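PDB 1GL4: nidogen-1 from Mus musculus, which is a sulfated basement-membrane glycoprotein that associates tightly with laminin and also binds collagen IV and perlecan, this fragment being its EGF-like module and G2 beta-barrel. Local coordinates for residues 51-57 with 163-169; 71-77 with 89-95. All blocks are in the same frame, centred on the assembly; numbering follows the deposited sequence.

Interaction 1 (51-57 with 163-169); sequences RVNGKVK and HLTISTE
Asn53 sets its amide nitrogen over one face of the His163 imidazole, ND2 lying 3.6 Å from CG, with amide and ring planes 68° apart. Having CG beside its own backbone N (chi1 -70°) brings the Asn53 amide over that ring, while OD1 accepts a hydrogen bond from His77. At the edge of the same ring stands Arg51 NH2, 4.2 Å from His163 NE2; His163 binds the zinc ion together with Asp159 and His161. On the other face of the sheet Val52 CG1 is pressed against Ile166 CG2 at 3.5 Å and Val56 lies alongside Thr168. The strands 49-62 and 164-171 run parallel here, neighbours in the wall of the G2 beta-barrel. Leu164 N to Arg51 O (3.0 Å) and Asn53 N to Leu164 O (3.1 Å) begin the ladder; Ile166 N to Asn53 O is longer (3.2 Å) and more bent (145°), its donor above the carbonyl plane. Pairing lapses at Gly54 and Ile166, then Thr168 N to Lys55 O and Lys57 N to Thr168 O resume it. At the lapse a water donates to Lys55 O and to Ile166 O and accepts from Thr168 OG1, which also bonds Gln153 OE1. Lys57 and Glu169 run side by side at the outer surface, their CG atoms 4.0 Å apart.

Interaction 2 (71-77 with 89-95); sequences FENTDLH and TAISTIP
Thr74 donates from OG1 to the carbonyl O of Thr93, 3.0 Å away and tilted 27° from the carbonyl plane. With OG1 beside the backbone N (chi1 -69°), Thr74 CG2 falls anti to that N and lies against Ile91 CG2 at 3.7 Å, reaching Ile94 CD1 at 4.0 Å. A valine at this position would probably leave the Thr93 carbonyl without its hydroxyl partner, loosening the hold on the chain just past the strand. Ile94 CD1 also sits over one face of the Phe71 ring, 4.3 Å from its centroid in a CH-pi contact, and Pro95 CD comes up to the same ring. The two segments belong to an antiparallel beta hairpin of the G2 barrel, strands 69-81 and 86-92. His77 and Ala90 form a hydrogen-bonded pair, each N reaching the other's O at 2.9 Å; Ser92 N to Asp75 O is longer and more bent, at 3.2 Å and 143°. Leu76 CG packs on Ile91 CG1 in the non-hydrogen-bonded pair between them. Farther out, helix 107-115 touches Thr89 and Ile91 through Ile112 and Ile108. On the opposite face His77, involved in perlecan binding, bonds through NE2 to a polar side chain of another protein, besides its bond to Asn53.

Strands 49-62 and 69-81 are neighbours in the barrel wall, so interaction 1 and interaction 2 lie on successive strand pairs, their centres about 10 Å apart, with 71-77 and 89-95 nested inside the loop closed by 51-57 and 163-169. Interaction 1 pairs parallel strands and is only partly buried, with charged residues at its surface and a zinc ligand at one end; interaction 2 is antiparallel and mostly buried, its side-chain contacts largely apolar. Backbone hydrogen bonds between strands 49-62 and 69-81 join the two, among them Val56 N to Thr74 O (2.7 Å). The side chains of Asn53 and Lys55 add polar links, Lys55 reaching Asp75, as a salt bridge, and Asn73.

Interaction 1 (51-57 with 163-169)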
loop_
_atom_site.group_PDB
_atom_site.type_symbol
_atom_site.label_atom_id
_atom_site.label_comp_id
_atom_site.label_asym_id
_atom_site.label_seq_id
_atom_site.Cartn_x
_atom_site.Cartn_y
_atom_site.Cartn_z
ATOM N N ARG A 51 3.840 -7.960 5.859
ATOM C CA ARG A 51 2.437 -7.666 6.114
ATOM C C ARG A 51 2.284 -6.531 7.119
ATOM O O ARG A 51 3.091 -6.396 8.037
ATOM C CB ARG A 51 1.730 -8.922 6.632
ATOM C CG ARG A 51 1.675 -10.047 5.612
ATOM C CD ARG A 51 0.976 -11.288 6.157
ATOM N NE ARG A 51 1.731 -11.922 7.233
ATOM C CZ ARG A 51 1.387 -13.067 7.815
ATOM N NH1 ARG A 51 0.295 -13.715 7.426
ATOM N NH2 ARG A 51 2.137 -13.564 8.789
ATOM N N VAL A 52 1.253 -5.709 6.923
ATOM C CA VAL A 52 0.964 -4.583 7.805
ATOM C C VAL A 52 -0.462 -4.763 8.333
ATOM O O VAL A 52 -1.387 -4.998 7.555
ATOM C CB VAL A 52 1.045 -3.235 7.048
ATOM C CG1 VAL A 52 1.148 -2.087 8.042
ATOM C CG2 VAL A 52 2.239 -3.230 6.101
ATOM N N ASN A 53 -0.636 -4.657 9.649
ATOM C CA ASN A 53 -1.950 -4.829 10.267
ATOM C C ASN A 53 -2.288 -3.720 11.256
ATOM O O ASN A 53 -1.406 -3.170 11.919
ATOM C CB ASN A 53 -2.022 -6.173 10.999
ATOM C CG ASN A 53 -2.033 -7.354 10.054
ATOM O OD1 ASN A 53 -2.963 -7.524 9.266
ATOM N ND2 ASN A 53 -0.998 -8.178 10.126
ATOM N N GLY A 54 -3.575 -3.410 11.365
ATOM C CA GLY A 54 -4.006 -2.379 12.288
ATOM C C GLY A 54 -5.510 -2.180 12.279
ATOM O O GLY A 54 -6.236 -2.855 11.551
ATOM N N LYS A 55 -5.977 -1.241 13.094
ATOM C CA LYS A 55 -7.398 -0.942 13.194
ATOM C C LYS A 55 -7.725 0.402 12.552
ATOM O O LYS A 55 -6.858 1.273 12.418
ATOM C CB LYS A 55 -7.826 -0.916 14.663
ATOM C CG LYS A 55 -7.812 -2.270 15.352
ATOM C CD LYS A 55 -8.880 -3.197 14.784
ATOM C CE LYS A 55 -8.962 -4.490 15.591
ATOM N NZ LYS A 55 -10.030 -5.405 15.086
ATOM N N VAL A 56 -8.985 0.561 12.156
ATOM C CA VAL A 56 -9.443 1.791 11.531
ATOM C C VAL A 56 -10.744 2.262 12.170
ATOM O O VAL A 56 -11.682 1.478 12.331
ATOM C CB VAL A 56 -9.718 1.601 10.022
ATOM C CG1 VAL A 56 -10.171 2.920 9.419
ATOM C CG2 VAL A 56 -8.467 1.075 9.311
ATOM N N LYS A 57 -10.795 3.538 12.541
ATOM C CA LYS A 57 -12.010 4.103 13.121
ATOM C C LYS A 57 -12.304 5.394 12.375
ATOM O O LYS A 57 -11.386 6.122 11.990
ATOM C CB LYS A 57 -11.845 4.399 14.621
ATOM C CG LYS A 57 -11.000 5.621 14.934
ATOM C CD LYS A 57 -11.141 6.069 16.396
ATOM C CE LYS A 57 -10.591 5.046 17.382
ATOM N NZ LYS A 57 -10.598 5.575 18.788
ATOM N N HIS A 163 4.665 -8.491 12.582
ATOM C CA HIS A 163 3.758 -7.668 11.780
ATOM C C HIS A 163 4.185 -6.206 11.826
ATOM O O HIS A 163 4.599 -5.720 12.877
ATOM C CB HIS A 163 2.332 -7.712 12.347
ATOM C CG HIS A 163 1.713 -9.073 12.378
ATOM N ND1 HIS A 163 0.618 -9.365 13.162
ATOM C CD2 HIS A 163 2.005 -10.209 11.700
ATOM C CE1 HIS A 163 0.262 -10.621 12.965
ATOM N NE2 HIS A 163 1.086 -11.155 12.083
ATOM N N LEU A 164 4.100 -5.503 10.698
ATOM C CA LEU A 164 4.386 -4.069 10.725
ATOM C C LEU A 164 3.068 -3.546 11.305
ATOM O O LEU A 164 2.032 -4.208 11.161
ATOM C CB LEU A 164 4.607 -3.507 9.315
ATOM C CG LEU A 164 6.012 -3.631 8.697
ATOM C CD1 LEU A 164 6.970 -2.718 9.436
ATOM C CD2 LEU A 164 6.501 -5.069 8.750
ATOM N N THR A 165 3.086 -2.385 11.951
ATOM C CA THR A 165 1.869 -1.863 12.569
ATOM C C THR A 165 1.376 -0.516 12.045
ATOM O O THR A 165 2.172 0.343 11.658
ATOM C CB THR A 165 2.056 -1.749 14.091
ATOM O OG1 THR A 165 3.226 -0.966 14.368
ATOM C CG2 THR A 165 2.218 -3.135 14.709
ATOM N N ILE A 166 0.055 -0.340 12.042
ATOM C CA ILE A 166 -0.552 0.903 11.568
ATOM C C ILE A 166 -1.947 1.127 12.153
ATOM O O ILE A 166 -2.838 0.290 12.012
ATOM C CB ILE A 166 -0.635 0.927 10.015
ATOM C CG1 ILE A 166 -1.247 2.250 9.535
ATOM C CG2 ILE A 166 -1.472 -0.250 9.512
ATOM C CD1 ILE A 166 -1.408 2.347 8.014
ATOM N N SER A 167 -2.115 2.262 12.826
ATOM C CA SER A 167 -3.390 2.649 13.430
ATOM C C SER A 167 -3.951 3.821 12.612
ATOM O O SER A 167 -3.247 4.807 12.385
ATOM C CB SER A 167 -3.162 3.083 14.881
ATOM O OG SER A 167 -4.361 3.545 15.474
ATOM N N THR A 168 -5.208 3.727 12.183
ATOM C CA THR A 168 -5.809 4.781 11.362
ATOM C C THR A 168 -7.046 5.449 11.964
ATOM O O THR A 168 -7.916 4.786 12.522
ATOM C CB THR A 168 -6.186 4.231 9.962
ATOM O OG1 THR A 168 -5.012 3.704 9.330
ATOM C CG2 THR A 168 -6.778 5.338 9.075
ATOM N N GLU A 169 -7.110 6.772 11.836
ATOM C CA GLU A 169 -8.237 7.553 12.341
ATOM C C GLU A 169 -8.666 8.547 11.247
ATOM O O GLU A 169 -7.836 9.292 10.729
ATOM C CB GLU A 169 -7.809 8.290 13.613
ATOM C CG GLU A 169 -8.928 8.984 14.355
ATOM C CD GLU A 169 -8.497 9.470 15.733
ATOM O OE1 GLU A 169 -9.360 10.004 16.465
ATOM O OE2 GLU A 169 -7.304 9.314 16.083
HETATM O O HOH W 1 -4.846 1.108 10.234
#

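Interaction 2 (71-77 with 89-95)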
loop_
_atom_site.group_PDB
_atom_site.type_symbol
_atom_site.label_atom_id
_atom_site.label_comp_id
_atom_site.label_asym_id
_atom_site.label_seq_id
_atom_site.Cartn_x
_atom_site.Cartn_y
_atom_site.Cartn_z
ATOM N N PHE A 71 -17.700 4.209 12.502
ATOM C CA PHE A 71 -17.268 2.826 12.577
ATOM C C PHE A 71 -15.977 2.722 13.373
ATOM O O PHE A 71 -15.092 3.570 13.272
ATOM C CB PHE A 71 -17.125 2.212 11.177
ATOM C CG PHE A 71 -16.213 2.970 10.255
ATOM C CD1 PHE A 71 -14.844 2.724 10.249
ATOM C CD2 PHE A 71 -16.727 3.910 9.368
ATOM C CE1 PHE A 71 -13.999 3.401 9.370
ATOM C CE2 PHE A 71 -15.890 4.596 8.485
ATOM C CZ PHE A 71 -14.522 4.339 8.487
ATOM N N GLU A 72 -15.901 1.693 14.201
ATOM C CA GLU A 72 -14.733 1.460 15.032
ATOM C C GLU A 72 -14.390 -0.022 14.974
ATOM O O GLU A 72 -15.245 -0.855 14.670
ATOM C CB GLU A 72 -15.030 1.895 16.471
ATOM C CG GLU A 72 -15.336 3.389 16.592
ATOM C CD GLU A 72 -16.072 3.747 17.872
ATOM O OE1 GLU A 72 -17.160 3.181 18.109
ATOM O OE2 GLU A 72 -15.567 4.601 18.633
ATOM N N ASN A 73 -13.130 -0.339 15.241
ATOM C CA ASN A 73 -12.663 -1.719 15.231
ATOM C C ASN A 73 -12.648 -2.364 13.842
ATOM O O ASN A 73 -12.697 -3.588 13.723
ATOM C CB ASN A 73 -13.506 -2.569 16.186
ATOM C CG ASN A 73 -12.921 -3.950 16.402
ATOM O OD1 ASN A 73 -11.788 -4.089 16.870
ATOM N ND2 ASN A 73 -13.687 -4.980 16.060
ATOM N N THR A 74 -12.593 -1.545 12.796
ATOM C CA THR A 74 -12.524 -2.061 11.430
ATOM C C THR A 74 -11.069 -2.482 11.199
ATOM O O THR A 74 -10.151 -1.800 11.659
ATOM C CB THR A 74 -12.915 -0.980 10.401
ATOM O OG1 THR A 74 -14.313 -0.690 10.525
ATOM C CG2 THR A 74 -12.626 -1.456 8.976
ATOM N N ASP A 75 -10.865 -3.600 10.501
ATOM C CA ASP A 75 -9.517 -4.115 10.228
ATOM C C ASP A 75 -8.868 -3.610 8.939
ATOM O O ASP A 75 -9.546 -3.397 7.934
ATOM C CB ASP A 75 -9.527 -5.645 10.146
ATOM C CG ASP A 75 -9.911 -6.305 11.450
ATOM O OD1 ASP A 75 -9.244 -6.050 12.471
ATOM O OD2 ASP A 75 -10.882 -7.091 11.449
ATOM N N LEU A 76 -7.548 -3.437 8.980
ATOM C CA LEU A 76 -6.777 -3.037 7.803
ATOM C C LEU A 76 -5.657 -4.067 7.671
ATOM O O LEU A 76 -4.933 -4.327 8.635
ATOM C CB LEU A 76 -6.177 -1.629 7.961
ATOM C CG LEU A 76 -5.407 -1.099 6.739
ATOM C CD1 LEU A 76 -5.358 0.416 6.778
ATOM C CD2 LEU A 76 -3.993 -1.680 6.697
ATOM N N HIS A 77 -5.541 -4.673 6.492
ATOM C CA HIS A 77 -4.504 -5.664 6.221
ATOM C C HIS A 77 -3.837 -5.294 4.893
ATOM O O HIS A 77 -4.513 -5.099 3.880
ATOM C CB HIS A 77 -5.117 -7.064 6.120
ATOM C CG HIS A 77 -4.113 -8.148 5.885
ATOM N ND1 HIS A 77 -3.291 -8.631 6.881
ATOM C CD2 HIS A 77 -3.773 -8.820 4.758
ATOM C CE1 HIS A 77 -2.488 -9.552 6.378
ATOM N NE2 HIS A 77 -2.760 -9.685 5.092
ATOM N N THR A 89 -3.903 -3.262 -0.336
ATOM C CA THR A 89 -4.543 -3.012 0.953
ATOM C C THR A 89 -6.026 -3.382 0.983
ATOM O O THR A 89 -6.765 -3.118 0.030
ATOM C CB THR A 89 -4.395 -1.517 1.360
ATOM O OG1 THR A 89 -3.006 -1.175 1.444
ATOM C CG2 THR A 89 -5.054 -1.257 2.712
ATOM N N ALA A 90 -6.447 -4.006 2.083
ATOM C CA ALA A 90 -7.843 -4.404 2.275
ATOM C C ALA A 90 -8.345 -3.837 3.598
ATOM O O ALA A 90 -7.668 -3.932 4.624
ATOM C CB ALA A 90 -7.969 -5.919 2.286
ATOM N N ILE A 91 -9.535 -3.249 3.569
ATOM C CA ILE A 91 -10.126 -2.672 4.763
ATOM C C ILE A 91 -11.544 -3.227 4.853
ATOM O O ILE A 91 -12.394 -2.908 4.025
ATOM C CB ILE A 91 -10.141 -1.131 4.662
ATOM C CG1 ILE A 91 -8.706 -0.627 4.448
ATOM C CG2 ILE A 91 -10.759 -0.531 5.919
ATOM C CD1 ILE A 91 -8.578 0.861 4.135
ATOM N N SER A 92 -11.810 -4.070 5.844
ATOM C CA SER A 92 -13.144 -4.645 5.910
ATOM C C SER A 92 -13.953 -4.485 7.161
ATOM O O SER A 92 -13.457 -4.569 8.281
ATOM C CB SER A 92 -13.139 -6.119 5.547
ATOM O OG SER A 92 -14.484 -6.575 5.524
ATOM N N THR A 93 -15.243 -4.348 6.883
ATOM C CA THR A 93 -16.326 -4.101 7.799
ATOM C C THR A 93 -16.420 -2.603 7.590
ATOM O O THR A 93 -16.212 -1.805 8.497
ATOM C CB THR A 93 -16.014 -4.448 9.272
ATOM O OG1 THR A 93 -14.879 -3.701 9.728
ATOM C CG2 THR A 93 -15.764 -5.951 9.414
ATOM N N ILE A 94 -16.652 -2.247 6.330
ATOM C CA ILE A 94 -16.829 -0.863 5.917
ATOM C C ILE A 94 -18.266 -0.820 5.409
ATOM O O ILE A 94 -18.608 -1.520 4.457
ATOM C CB ILE A 94 -15.865 -0.469 4.769
ATOM C CG1 ILE A 94 -14.448 -0.240 5.315
ATOM C CG2 ILE A 94 -16.366 0.797 4.086
ATOM C CD1 ILE A 94 -14.318 0.974 6.231
ATOM N N PRO A 95 -19.124 -0.008 6.052
ATOM C CA PRO A 95 -20.544 0.163 5.715
ATOM C C PRO A 95 -20.785 0.639 4.288
ATOM O O PRO A 95 -20.035 1.467 3.776
ATOM C CB PRO A 95 -21.021 1.198 6.735
ATOM C CG PRO A 95 -20.069 1.029 7.882
ATOM C CD PRO A 95 -18.755 0.859 7.183
#